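Local coordinates for protein glycosyl hydrolase (Rhizobium leguminosarum bv. trifolii, PDB 5NDX) that probably hydrolyses O-glycosidic bonds as a family 39 glycosidase, a bacterial orthologue of human alpha-L-iduronidase, at residues V426-I440 with I498-L512. The protein carries 2 engineered substitutions. Sequence-based numbering, arbitrary orientation.
Unlike the reference sequence in segment 426-440: Ile440 (reference Leu).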
loop_
_atom_site.group_PDB
_atom_site.type_symbol
_atom_site.label_atom_id
_atom_site.label_comp_id
_atom_site.label_asym_id
_atom_site.label_seq_id
_atom_site.Cartn_x
_atom_site.Cartn_y
_atom_site.Cartn_z
ATOM N N VAL A 426 -4.515 -27.336 5.846
ATOM C CA VAL A 426 -5.865 -26.826 5.786
ATOM C C VAL A 426 -6.608 -27.506 4.638
ATOM O O VAL A 426 -6.092 -27.609 3.484
ATOM C CB VAL A 426 -5.898 -25.293 5.609
ATOM C CG1 VAL A 426 -7.279 -24.762 5.343
ATOM C CG2 VAL A 426 -5.308 -24.608 6.835
ATOM N N ARG A 427 -7.804 -27.994 4.957
ATOM C CA ARG A 427 -8.752 -28.418 3.929
ATOM C C ARG A 427 -9.763 -27.294 3.853
ATOM O O ARG A 427 -10.476 -27.042 4.823
ATOM C CB ARG A 427 -9.457 -29.709 4.251
ATOM C CG ARG A 427 -10.461 -30.161 3.174
ATOM C CD ARG A 427 -11.300 -31.366 3.618
ATOM N NE ARG A 427 -12.282 -31.646 2.580
ATOM C CZ ARG A 427 -12.113 -32.474 1.543
ATOM N NH1 ARG A 427 -11.014 -33.199 1.342
ATOM N NH2 ARG A 427 -13.089 -32.573 0.669
ATOM N N LEU A 428 -9.782 -26.606 2.719
ATOM C CA LEU A 428 -10.641 -25.451 2.546
ATOM C C LEU A 428 -11.813 -25.872 1.679
ATOM O O LEU A 428 -11.615 -26.360 0.578
ATOM C CB LEU A 428 -9.887 -24.321 1.867
ATOM C CG LEU A 428 -10.698 -23.060 1.520
ATOM C CD1 LEU A 428 -11.143 -22.385 2.799
ATOM C CD2 LEU A 428 -9.824 -22.102 0.726
ATOM N N GLU A 429 -13.009 -25.648 2.182
ATOM C CA GLU A 429 -14.259 -25.919 1.480
ATOM C C GLU A 429 -14.997 -24.600 1.299
ATOM O O GLU A 429 -15.088 -23.811 2.216
ATOM C CB GLU A 429 -15.105 -26.910 2.294
ATOM C CG GLU A 429 -14.387 -28.258 2.377
ATOM C CD GLU A 429 -15.071 -29.347 3.195
ATOM O OE1 GLU A 429 -16.211 -29.134 3.634
ATOM O OE2 GLU A 429 -14.469 -30.438 3.380
ATOM N N VAL A 430 -15.497 -24.352 0.111
ATOM C CA VAL A 430 -16.310 -23.175 -0.117
ATOM C C VAL A 430 -17.664 -23.708 -0.629
ATOM O O VAL A 430 -17.705 -24.411 -1.625
ATOM C CB VAL A 430 -15.719 -22.220 -1.150
ATOM C CG1 VAL A 430 -16.633 -21.005 -1.330
ATOM C CG2 VAL A 430 -14.335 -21.752 -0.743
ATOM N N SER A 431 -18.736 -23.353 0.056
ATOM C CA SER A 431 -20.081 -23.749 -0.337
ATOM C C SER A 431 -20.940 -22.526 -0.610
ATOM O O SER A 431 -20.508 -21.394 -0.474
ATOM C CB SER A 431 -20.710 -24.599 0.781
ATOM O OG SER A 431 -20.812 -23.833 1.949
ATOM N N GLY A 432 -22.173 -22.777 -1.028
ATOM C CA GLY A 432 -23.152 -21.708 -1.267
ATOM C C GLY A 432 -22.860 -20.943 -2.527
ATOM O O GLY A 432 -23.259 -19.813 -2.639
ATOM N N LEU A 433 -22.119 -21.523 -3.473
ATOM C CA LEU A 433 -21.787 -20.778 -4.702
ATOM C C LEU A 433 -22.980 -20.979 -5.636
ATOM O O LEU A 433 -23.688 -21.962 -5.497
ATOM C CB LEU A 433 -20.552 -21.362 -5.395
ATOM C CG LEU A 433 -19.198 -21.229 -4.655
ATOM C CD1 LEU A 433 -18.186 -22.185 -5.262
ATOM C CD2 LEU A 433 -18.727 -19.809 -4.672
ATOM N N VAL A 434 -23.131 -20.120 -6.624
ATOM C CA VAL A 434 -24.161 -20.311 -7.643
ATOM C C VAL A 434 -23.714 -21.414 -8.588
ATOM O O VAL A 434 -22.625 -21.320 -9.166
ATOM C CB VAL A 434 -24.376 -19.043 -8.478
ATOM C CG1 VAL A 434 -25.406 -19.316 -9.595
ATOM C CG2 VAL A 434 -24.788 -17.897 -7.563
ATOM N N PRO A 435 -24.543 -22.453 -8.774
ATOM C CA PRO A 435 -24.052 -23.529 -9.652
ATOM C C PRO A 435 -23.685 -23.103 -11.075
ATOM O O PRO A 435 -24.186 -22.113 -11.566
ATOM C CB PRO A 435 -25.177 -24.577 -9.574
ATOM C CG PRO A 435 -25.657 -24.427 -8.150
ATOM C CD PRO A 435 -25.711 -22.912 -7.988
ATOM N N GLY A 436 -22.742 -23.836 -11.672
ATOM C CA GLY A 436 -22.011 -23.398 -12.864
ATOM C C GLY A 436 -20.529 -23.555 -12.591
ATOM O O GLY A 436 -20.144 -23.787 -11.446
ATOM N N ARG A 437 -19.727 -23.468 -13.641
ATOM C CA ARG A 437 -18.285 -23.629 -13.589
ATOM C C ARG A 437 -17.670 -22.499 -12.764
ATOM O O ARG A 437 -18.017 -21.314 -12.917
ATOM C CB ARG A 437 -17.604 -23.410 -14.937
ATOM C CG ARG A 437 -17.617 -24.456 -16.002
ATOM C CD ARG A 437 -17.346 -23.742 -17.341
ATOM N NE ARG A 437 -16.019 -23.963 -17.893
ATOM C CZ ARG A 437 -15.355 -23.125 -18.703
ATOM N NH1 ARG A 437 -15.832 -21.938 -19.059
ATOM N NH2 ARG A 437 -14.145 -23.467 -19.134
ATOM N N HIS A 438 -16.656 -22.862 -12.019
ATOM C CA HIS A 438 -15.821 -21.891 -11.319
ATOM C C HIS A 438 -14.386 -22.250 -11.530
ATOM O O HIS A 438 -14.030 -23.441 -11.687
ATOM C CB HIS A 438 -16.138 -21.934 -9.835
ATOM C CG HIS A 438 -17.476 -21.391 -9.508
ATOM N ND1 HIS A 438 -17.670 -20.098 -9.066
ATOM C CD2 HIS A 438 -18.697 -21.949 -9.579
ATOM C CE1 HIS A 438 -18.959 -19.896 -8.853
ATOM N NE2 HIS A 438 -19.604 -20.996 -9.174
ATOM N N ALA A 439 -13.551 -21.232 -11.443
ATOM C CA ALA A 439 -12.097 -21.395 -11.482
ATOM C C ALA A 439 -11.532 -21.082 -10.091
ATOM O O ALA A 439 -11.994 -20.144 -9.400
ATOM C CB ALA A 439 -11.495 -20.473 -12.513
ATOM N N ILE A 440 -10.586 -21.917 -9.671
ATOM C CA ILE A 440 -9.900 -21.769 -8.390
ATOM C C ILE A 440 -8.468 -21.313 -8.677
ATOM O O ILE A 440 -7.744 -22.040 -9.355
ATOM C CB ILE A 440 -9.893 -23.085 -7.616
ATOM C CG1 ILE A 440 -11.328 -23.601 -7.438
ATOM C CG2 ILE A 440 -9.218 -22.900 -6.239
ATOM C CD1 ILE A 440 -11.380 -25.049 -6.902
ATOM N N ILE A 498 -4.157 -22.928 -12.256
ATOM C CA ILE A 498 -5.569 -22.644 -12.007
ATOM C C ILE A 498 -6.369 -23.909 -12.370
ATOM O O ILE A 498 -6.118 -24.544 -13.383
ATOM C CB ILE A 498 -6.025 -21.424 -12.863
ATOM C CG1 ILE A 498 -5.351 -20.137 -12.341
ATOM C CG2 ILE A 498 -7.549 -21.274 -12.883
ATOM C CD1 ILE A 498 -5.504 -18.955 -13.291
ATOM N N SER A 499 -7.299 -24.290 -11.529
ATOM C CA SER A 499 -8.186 -25.357 -11.914
ATOM C C SER A 499 -9.638 -24.897 -12.136
ATOM O O SER A 499 -10.139 -24.003 -11.455
ATOM C CB SER A 499 -8.079 -26.503 -10.930
ATOM O OG SER A 499 -8.209 -26.136 -9.641
ATOM N N VAL A 500 -10.280 -25.484 -13.126
ATOM C CA VAL A 500 -11.661 -25.183 -13.413
ATOM C C VAL A 500 -12.516 -26.362 -12.957
ATOM O O VAL A 500 -12.240 -27.525 -13.266
ATOM C CB VAL A 500 -11.834 -24.864 -14.932
ATOM C CG1 VAL A 500 -13.280 -24.630 -15.307
ATOM C CG2 VAL A 500 -11.009 -23.653 -15.314
ATOM N N VAL A 501 -13.546 -26.075 -12.195
ATOM C CA VAL A 501 -14.353 -27.134 -11.572
ATOM C C VAL A 501 -15.818 -26.916 -12.025
ATOM O O VAL A 501 -16.359 -25.795 -11.974
ATOM C CB VAL A 501 -14.260 -27.033 -10.035
ATOM C CG1 VAL A 501 -15.200 -28.015 -9.377
ATOM C CG2 VAL A 501 -12.833 -27.361 -9.563
ATOM N N ALA A 502 -16.442 -27.983 -12.477
ATOM C CA ALA A 502 -17.865 -27.953 -12.847
ATOM C C ALA A 502 -18.673 -28.188 -11.586
ATOM O O ALA A 502 -19.046 -29.323 -11.323
ATOM C CB ALA A 502 -18.160 -29.039 -13.876
ATOM N N CYS A 503 -18.943 -27.129 -10.811
ATOM C CA CYS A 503 -19.596 -27.261 -9.470
ATOM C C CYS A 503 -21.116 -26.968 -9.527
ATOM O O CYS A 503 -21.622 -25.896 -9.109
ATOM C CB CYS A 503 -18.880 -26.445 -8.374
ATOM S SG CYS A 503 -19.252 -24.669 -8.207
ATOM N N ASP A 504 -21.777 -27.939 -10.146
ATOM C CA ASP A 504 -23.197 -28.290 -9.992
ATOM C C ASP A 504 -23.830 -28.196 -8.571
ATOM O O ASP A 504 -24.998 -27.861 -8.449
ATOM C CB ASP A 504 -23.359 -29.729 -10.499
ATOM C CG ASP A 504 -22.277 -30.665 -9.945
ATOM O OD1 ASP A 504 -21.149 -30.181 -9.642
ATOM O OD2 ASP A 504 -22.548 -31.877 -9.789
ATOM N N GLU A 505 -23.071 -28.501 -7.517
ATOM C CA GLU A 505 -23.564 -28.434 -6.132
ATOM C C GLU A 505 -23.234 -27.076 -5.451
ATOM O O GLU A 505 -23.557 -26.856 -4.287
ATOM C CB GLU A 505 -22.939 -29.587 -5.356
ATOM C CG GLU A 505 -23.714 -30.049 -4.137
ATOM C CD GLU A 505 -22.857 -30.925 -3.217
ATOM O OE1 GLU A 505 -22.832 -30.677 -1.979
ATOM O OE2 GLU A 505 -22.194 -31.851 -3.753
ATOM N N GLY A 506 -22.595 -26.159 -6.172
ATOM C CA GLY A 506 -22.101 -24.933 -5.578
ATOM C C GLY A 506 -21.026 -25.075 -4.485
ATOM O O GLY A 506 -20.932 -24.222 -3.619
ATOM N N ARG A 507 -20.241 -26.144 -4.520
ATOM C CA ARG A 507 -19.147 -26.401 -3.548
ATOM C C ARG A 507 -17.842 -26.559 -4.279
ATOM O O ARG A 507 -17.806 -27.134 -5.351
ATOM C CB ARG A 507 -19.351 -27.702 -2.782
ATOM C CG ARG A 507 -20.555 -27.657 -1.902
ATOM C CD ARG A 507 -20.566 -28.733 -0.819
ATOM N NE ARG A 507 -21.659 -28.397 0.118
ATOM C CZ ARG A 507 -21.525 -27.974 1.391
ATOM N NH1 ARG A 507 -22.623 -27.685 2.107
ATOM N NH2 ARG A 507 -20.322 -27.854 1.982
ATOM N N ILE A 508 -16.762 -26.077 -3.696
ATOM C CA ILE A 508 -15.426 -26.509 -4.140
ATOM C C ILE A 508 -14.630 -26.860 -2.892
ATOM O O ILE A 508 -14.999 -26.505 -1.789
ATOM C CB ILE A 508 -14.672 -25.482 -5.004
ATOM C CG1 ILE A 508 -14.320 -24.212 -4.227
ATOM C CG2 ILE A 508 -15.445 -25.135 -6.264
ATOM C CD1 ILE A 508 -13.002 -24.266 -3.465
ATOM N N SER A 509 -13.545 -27.574 -3.073
ATOM C CA SER A 509 -12.643 -27.822 -1.986
ATOM C C SER A 509 -11.239 -28.033 -2.504
ATOM O O SER A 509 -11.059 -28.453 -3.654
ATOM C CB SER A 509 -13.123 -29.024 -1.145
ATOM O OG SER A 509 -13.010 -30.262 -1.851
ATOM N N VAL A 510 -10.279 -27.785 -1.612
ATOM C CA VAL A 510 -8.871 -27.896 -1.889
ATOM C C VAL A 510 -8.048 -28.119 -0.613
ATOM O O VAL A 510 -8.415 -27.653 0.472
ATOM C CB VAL A 510 -8.386 -26.659 -2.686
ATOM C CG1 VAL A 510 -8.454 -25.403 -1.853
ATOM C CG2 VAL A 510 -6.991 -26.889 -3.238
ATOM N N ASP A 511 -6.968 -28.876 -0.749
ATOM C CA ASP A 511 -6.009 -29.069 0.334
ATOM C C ASP A 511 -4.920 -28.035 0.177
ATOM O O ASP A 511 -4.450 -27.799 -0.927
ATOM C CB ASP A 511 -5.408 -30.441 0.321
ATOM C CG ASP A 511 -6.387 -31.538 0.841
ATOM O OD1 ASP A 511 -7.168 -31.291 1.794
ATOM O OD2 ASP A 511 -6.346 -32.661 0.293
ATOM N N LEU A 512 -4.536 -27.412 1.284
ATOM C CA LEU A 512 -3.445 -26.476 1.272
ATOM C C LEU A 512 -2.440 -26.873 2.331
ATOM O O LEU A 512 -2.783 -27.184 3.453
ATOM C CB LEU A 512 -3.968 -25.089 1.581
ATOM C CG LEU A 512 -4.988 -24.471 0.631
ATOM C CD1 LEU A 512 -5.636 -23.271 1.283
ATOM C CD2 LEU A 512 -4.262 -24.050 -0.632
HETATM O O HOH W 1 -8.520 -33.458 2.763
HETATM O O HOH W 2 -23.305 -25.266 -1.780
#
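Ser431 lays its CB over one face of the Arg507 guanidinium, 3.5 Å from CZ. In the plane of the Arg427 guanidinium, at its edge, lie Glu429 and a water; NE gives Glu429 OE2 a 2.6 Å salt-bridged hydrogen bond on the anti lone pair, and the water links NH1 to Asp511 OD1 on the partner strand. The His438 ring carries Leu433 CD1 over one face, while NE2, in the ring plane, donates to Val434 O (3.0 Å), fixing the ring's rotation. With CG anti to the backbone N (chi1 180°) and the chain extended, Arg427 runs past Asp511, its guanidinium 73° from the carboxylate plane. A leucine in its place would probably leave Asp511 without this water bridge and Glu429 dependent on Arg6 of strand 4-10. Two antiparallel ladders, far from the ligand pockets, join these strand-turn-strand segments of a beta-sandwich-like domain: 426-431 with 508-512 and 436-440 with 499-503. Within the first, Val430 CB lies alongside Ile508 CG1 (3.9 Å); between the ladders, Ile440 CD1 meets Ile508 CB tip to tip at 3.8 Å. Apolar side chains thus tie ladder to ladder, whereas Arg427 and Asp511, lacking a direct salt bridge, rely on water for their cross-strand polar link.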